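Long-range contact in delta (PDB 3ZH9), which probably serves in the clamp loader as the wrench that opens the ring of the beta sliding clamp for loading onto primed DNA: residues Q187-F195 against I202-V211. Numbering follows the deposited sequence.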
ATOM      1  N   GLN A 187       0.913   9.541  -6.700  1.00 31.79           N
ATOM      2  CA  GLN A 187       1.434   9.824  -8.016  1.00 29.74           C
ATOM      3  C   GLN A 187       0.485  10.684  -8.878  1.00 32.53           C
ATOM      4  O   GLN A 187       0.906  11.678  -9.473  1.00 31.77           O
ATOM      5  CB  GLN A 187       1.779   8.513  -8.710  1.00 32.84           C
ATOM      6  CG  GLN A 187       2.165   8.670 -10.170  1.00 56.92           C
ATOM      7  CD  GLN A 187       2.546   7.349 -10.817  1.00 73.59           C
ATOM      8  OE1 GLN A 187       2.756   6.343 -10.131  1.00 76.95           O
ATOM      9  NE2 GLN A 187       2.635   7.346 -12.142  1.00 79.39           N
ATOM     10  N   GLU A 188      -0.786  10.308  -8.950  1.00 26.90           N
ATOM     11  CA  GLU A 188      -1.727  11.016  -9.814  1.00 27.55           C
ATOM     12  C   GLU A 188      -2.049  12.409  -9.269  1.00 30.30           C
ATOM     13  O   GLU A 188      -2.224  13.353 -10.038  1.00 32.46           O
ATOM     14  CB  GLU A 188      -3.018  10.206 -10.019  1.00 21.79           C
ATOM     15  CG  GLU A 188      -2.816   8.847 -10.673  1.00 30.50           C
ATOM     16  CD  GLU A 188      -2.128   8.917 -12.054  1.00 38.31           C
ATOM     17  OE1 GLU A 188      -2.176   9.970 -12.719  1.00 40.77           O
ATOM     18  OE2 GLU A 188      -1.538   7.902 -12.474  1.00 46.70           O
ATOM     19  N   ILE A 189      -2.149  12.536  -7.948  1.00 30.94           N
ATOM     20  CA  ILE A 189      -2.336  13.858  -7.345  1.00 29.38           C
ATOM     21  C   ILE A 189      -1.161  14.802  -7.688  1.00 30.04           C
ATOM     22  O   ILE A 189      -1.373  15.950  -8.058  1.00 32.49           O
ATOM     23  CB  ILE A 189      -2.565  13.779  -5.815  1.00 35.33           C
ATOM     24  CG1 ILE A 189      -3.987  13.279  -5.504  1.00 32.42           C
ATOM     25  CG2 ILE A 189      -2.301  15.135  -5.162  1.00 35.46           C
ATOM     26  CD1 ILE A 189      -5.116  14.224  -5.941  1.00 27.83           C
ATOM     27  N   GLN A 190       0.072  14.314  -7.611  1.00 30.10           N
ATOM     28  CA  GLN A 190       1.228  15.146  -7.995  1.00 28.83           C
ATOM     29  C   GLN A 190       1.174  15.564  -9.464  1.00 35.25           C
ATOM     30  O   GLN A 190       1.529  16.697  -9.831  1.00 35.38           O
ATOM     31  CB  GLN A 190       2.552  14.418  -7.734  1.00 27.19           C
ATOM     32  CG  GLN A 190       2.828  14.082  -6.250  1.00 40.08           C
ATOM     33  CD  GLN A 190       2.880  15.305  -5.331  1.00 51.08           C
ATOM     34  OE1 GLN A 190       3.001  16.450  -5.780  1.00 55.47           O
ATOM     35  NE2 GLN A 190       2.796  15.057  -4.032  1.00 62.30           N
ATOM     36  N   LYS A 191       0.764  14.633 -10.314  1.00 31.28           N
ATOM     37  CA  LYS A 191       0.626  14.933 -11.734  1.00 32.41           C
ATOM     38  C   LYS A 191      -0.473  15.951 -11.938  1.00 33.94           C
ATOM     39  O   LYS A 191      -0.330  16.868 -12.748  1.00 33.11           O
ATOM     40  CB  LYS A 191       0.308  13.670 -12.529  1.00 30.23           C
ATOM     41  CG  LYS A 191       1.525  12.802 -12.826  1.00 34.09           C
ATOM     42  CD  LYS A 191       1.098  11.389 -13.254  1.00 38.16           C
ATOM     43  CE  LYS A 191       0.266  11.445 -14.523  1.00 41.86           C
ATOM     44  NZ  LYS A 191      -0.364  10.124 -14.838  1.00 51.14           N
ATOM     45  N   LEU A 192      -1.568  15.797 -11.197  1.00 24.96           N
ATOM     46  CA  LEU A 192      -2.710  16.700 -11.352  1.00 26.03           C
ATOM     47  C   LEU A 192      -2.369  18.100 -10.863  1.00 28.91           C
ATOM     48  O   LEU A 192      -2.755  19.071 -11.493  1.00 28.77           O
ATOM     49  CB  LEU A 192      -3.968  16.161 -10.658  1.00 25.86           C
ATOM     50  CG  LEU A 192      -4.668  14.971 -11.358  1.00 26.73           C
ATOM     51  CD1 LEU A 192      -5.515  14.108 -10.394  1.00 27.22           C
ATOM     52  CD2 LEU A 192      -5.530  15.485 -12.533  1.00 28.25           C
ATOM     53  N   CYS A 193      -1.653  18.200  -9.744  1.00 27.99           N
ATOM     54  CA  CYS A 193      -1.288  19.506  -9.205  1.00 29.92           C
ATOM     55  C   CYS A 193      -0.436  20.282 -10.193  1.00 31.12           C
ATOM     56  O   CYS A 193      -0.634  21.470 -10.356  1.00 36.88           O
ATOM     57  CB  CYS A 193      -0.573  19.376  -7.854  1.00 36.69           C
ATOM     58  SG  CYS A 193      -1.654  18.793  -6.529  1.00 41.30           S
ATOM     59  N   THR A 194       0.492  19.596 -10.861  1.00 36.56           N
ATOM     60  CA  THR A 194       1.319  20.199 -11.908  1.00 33.25           C
ATOM     61  C   THR A 194       0.466  20.583 -13.105  1.00 34.23           C
ATOM     62  O   THR A 194       0.539  21.708 -13.602  1.00 35.19           O
ATOM     63  CB  THR A 194       2.430  19.236 -12.374  1.00 37.28           C
ATOM     64  OG1 THR A 194       3.292  18.938 -11.271  1.00 44.52           O
ATOM     65  CG2 THR A 194       3.264  19.859 -13.514  1.00 32.72           C
ATOM     66  N   PHE A 195      -0.367  19.648 -13.542  1.00 31.09           N
ATOM     67  CA  PHE A 195      -1.223  19.820 -14.725  1.00 24.81           C
ATOM     68  C   PHE A 195      -2.074  21.086 -14.695  1.00 34.08           C
ATOM     69  O   PHE A 195      -2.167  21.786 -15.695  1.00 35.44           O
ATOM     70  CB  PHE A 195      -2.140  18.604 -14.906  1.00 24.19           C
ATOM     71  CG  PHE A 195      -3.006  18.680 -16.144  1.00 30.89           C
ATOM     72  CD1 PHE A 195      -2.445  18.566 -17.401  1.00 25.83           C
ATOM     73  CD2 PHE A 195      -4.373  18.870 -16.050  1.00 33.81           C
ATOM     74  CE1 PHE A 195      -3.228  18.636 -18.533  1.00 29.20           C
ATOM     75  CE2 PHE A 195      -5.160  18.944 -17.192  1.00 30.66           C
ATOM     76  CZ  PHE A 195      -4.587  18.829 -18.421  1.00 33.21           C
ATOM     77  N   ILE A 202      -8.343  20.970  -8.498  1.00 34.44           N
ATOM     78  CA  ILE A 202      -8.429  19.824  -9.393  1.00 33.64           C
ATOM     79  C   ILE A 202      -9.918  19.485  -9.584  1.00 31.50           C
ATOM     80  O   ILE A 202     -10.596  19.083  -8.633  1.00 35.82           O
ATOM     81  CB  ILE A 202      -7.680  18.604  -8.804  1.00 40.60           C
ATOM     82  CG1 ILE A 202      -6.199  18.939  -8.556  1.00 33.07           C
ATOM     83  CG2 ILE A 202      -7.841  17.364  -9.695  1.00 29.09           C
ATOM     84  CD1 ILE A 202      -5.497  17.880  -7.699  1.00 29.64           C
ATOM     85  N   THR A 203     -10.419  19.676 -10.803  1.00 32.53           N
ATOM     86  CA  THR A 203     -11.805  19.353 -11.134  1.00 29.93           C
ATOM     87  C   THR A 203     -11.969  17.878 -11.519  1.00 34.11           C
ATOM     88  O   THR A 203     -10.983  17.182 -11.770  1.00 36.28           O
ATOM     89  CB  THR A 203     -12.338  20.217 -12.294  1.00 31.50           C
ATOM     90  OG1 THR A 203     -11.693  19.846 -13.520  1.00 30.24           O
ATOM     91  CG2 THR A 203     -12.120  21.714 -12.026  1.00 30.93           C
ATOM     92  N   LEU A 204     -13.215  17.413 -11.549  1.00 32.05           N
ATOM     93  CA  LEU A 204     -13.531  16.067 -12.001  1.00 31.26           C
ATOM     94  C   LEU A 204     -13.093  15.921 -13.456  1.00 31.98           C
ATOM     95  O   LEU A 204     -12.566  14.893 -13.852  1.00 33.97           O
ATOM     96  CB  LEU A 204     -15.031  15.793 -11.888  1.00 35.98           C
ATOM     97  CG  LEU A 204     -15.485  14.418 -12.400  1.00 40.29           C
ATOM     98  CD1 LEU A 204     -14.893  13.317 -11.531  1.00 37.52           C
ATOM     99  CD2 LEU A 204     -17.003  14.301 -12.445  1.00 39.57           C
ATOM    100  N   ASP A 205     -13.314  16.956 -14.254  1.00 35.24           N
ATOM    101  CA  ASP A 205     -12.848  16.943 -15.638  1.00 28.19           C
ATOM    102  C   ASP A 205     -11.325  16.758 -15.749  1.00 31.26           C
ATOM    103  O   ASP A 205     -10.861  16.028 -16.618  1.00 32.48           O
ATOM    104  CB  ASP A 205     -13.274  18.220 -16.372  1.00 30.32           C
ATOM    105  CG  ASP A 205     -14.732  18.190 -16.828  1.00 39.16           C
ATOM    106  OD1 ASP A 205     -15.319  17.093 -16.983  1.00 36.85           O
ATOM    107  OD2 ASP A 205     -15.286  19.283 -17.057  1.00 43.40           O
ATOM    108  N   ASP A 206     -10.546  17.448 -14.908  1.00 32.76           N
ATOM    109  CA  ASP A 206      -9.087  17.245 -14.871  1.00 28.85           C
ATOM    110  C   ASP A 206      -8.731  15.769 -14.604  1.00 30.61           C
ATOM    111  O   ASP A 206      -7.851  15.175 -15.254  1.00 25.48           O
ATOM    112  CB  ASP A 206      -8.438  18.120 -13.799  1.00 30.11           C
ATOM    113  CG  ASP A 206      -8.467  19.599 -14.147  1.00 38.56           C
ATOM    114  OD1 ASP A 206      -8.108  19.957 -15.286  1.00 39.24           O
ATOM    115  OD2 ASP A 206      -8.852  20.400 -13.277  1.00 37.23           O
ATOM    116  N   VAL A 207      -9.416  15.182 -13.631  1.00 27.05           N
ATOM    117  CA  VAL A 207      -9.169  13.785 -13.284  1.00 28.40           C
ATOM    118  C   VAL A 207      -9.435  12.881 -14.476  1.00 28.98           C
ATOM    119  O   VAL A 207      -8.583  12.065 -14.848  1.00 28.73           O
ATOM    120  CB  VAL A 207     -10.012  13.325 -12.085  1.00 22.55           C
ATOM    121  CG1 VAL A 207      -9.870  11.822 -11.887  1.00 20.90           C
ATOM    122  CG2 VAL A 207      -9.591  14.111 -10.814  1.00 24.19           C
ATOM    123  N   LYS A 208     -10.614  13.031 -15.075  1.00 24.82           N
ATOM    124  CA  LYS A 208     -11.012  12.182 -16.196  1.00 25.90           C
ATOM    125  C   LYS A 208     -10.121  12.358 -17.404  1.00 28.21           C
ATOM    126  O   LYS A 208      -9.872  11.399 -18.117  1.00 31.33           O
ATOM    127  CB  LYS A 208     -12.454  12.467 -16.618  1.00 28.18           C
ATOM    128  CG  LYS A 208     -13.508  12.101 -15.564  1.00 30.30           C
ATOM    129  CD  LYS A 208     -14.911  12.439 -16.096  1.00 32.30           C
ATOM    130  CE  LYS A 208     -15.995  11.648 -15.368  1.00 44.18           C
ATOM    131  NZ  LYS A 208     -17.386  12.117 -15.687  1.00 51.21           N
ATOM    132  N   MET A 209      -9.657  13.577 -17.675  1.00 24.38           N
ATOM    133  CA  MET A 209      -8.871  13.743 -18.893  1.00 31.72           C
ATOM    134  C   MET A 209      -7.449  13.235 -18.688  1.00 26.82           C
ATOM    135  O   MET A 209      -6.856  12.646 -19.588  1.00 26.64           O
ATOM    136  CB  MET A 209      -8.898  15.180 -19.425  1.00 32.79           C
ATOM    137  CG  MET A 209      -8.117  16.194 -18.627  1.00 31.37           C
ATOM    138  SD  MET A 209      -8.227  17.864 -19.380  1.00 33.20           S
ATOM    139  CE  MET A 209      -9.942  18.252 -19.053  1.00 29.33           C
ATOM    140  N   LEU A 210      -6.916  13.426 -17.491  1.00 21.87           N
ATOM    141  CA  LEU A 210      -5.501  13.132 -17.296  1.00 28.64           C
ATOM    142  C   LEU A 210      -5.225  11.704 -16.807  1.00 33.36           C
ATOM    143  O   LEU A 210      -4.216  11.116 -17.179  1.00 32.42           O
ATOM    144  CB  LEU A 210      -4.860  14.157 -16.358  1.00 26.70           C
ATOM    145  CG  LEU A 210      -3.325  14.124 -16.310  1.00 34.70           C
ATOM    146  CD1 LEU A 210      -2.696  14.630 -17.630  1.00 28.15           C
ATOM    147  CD2 LEU A 210      -2.820  14.937 -15.129  1.00 26.78           C
ATOM    148  N   VAL A 211      -6.130  11.140 -16.008  1.00 24.73           N
ATOM    149  CA  VAL A 211      -5.820   9.918 -15.251  1.00 26.63           C
ATOM    150  C   VAL A 211      -6.425   8.697 -15.909  1.00 28.77           C
ATOM    151  O   VAL A 211      -7.654   8.592 -16.019  1.00 29.62           O
ATOM    152  CB  VAL A 211      -6.336   9.985 -13.802  1.00 28.07           C
ATOM    153  CG1 VAL A 211      -6.057   8.673 -13.054  1.00 26.63           C
ATOM    154  CG2 VAL A 211      -5.732  11.158 -13.047  1.00 26.70           C
TER
HETATM  155  O   HOH W   1      -1.642  10.737 -17.129  1.00 38.63           O
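Phe195 sends its CG anti to the backbone N (chi1 -177°), and Leu210 does the same with its own CG (chi1 -168°). This lays the ring alongside the Leu210 side chain, and the two slide past each other in opposite directions. Leu210 CD1 makes a CH-pi contact over one face of the ring, 4.3 Å from the Phe195 centroid and offset toward the rim. Leu210 CD2 turns back to Phe195 CB at 3.7 Å. Asp206 OD1 sits at the ring edge, in its plane, 3.7 Å from Phe195 CE2. Met209 SD adds an oblique Met-aromatic contact. Deeper in, Leu192 is buried between Ile202, Leu210 and Val211. Its CD2 also lies 3.6 Å from Asp206 O. Helices 182-195 and 204-210 meet here, with segment directions 113° apart. This is consistent with the small helical lid domain that follows the AAA+-like domain in clamp-loader subunits. Backbone hydrogen bonds tie Ile202 to Thr165. Thr203 and Asp206 form a capping box at the start of helix 204-210, and Asp206 OD2 also has a salt bridge to Arg199. At the other end, the bent chain of Glu188 lies against both methyls of Val211. Glu188 OE1 takes Lys191 NZ on its syn lone pair at 2.8 Å. A water links Lys191 NZ to Leu210 O. With an alanine in place of Glu188, Lys191 would probably lose its carboxylate mate, Val211 its packing against CG and the carboxylate, and the water bridge some of its steadiness.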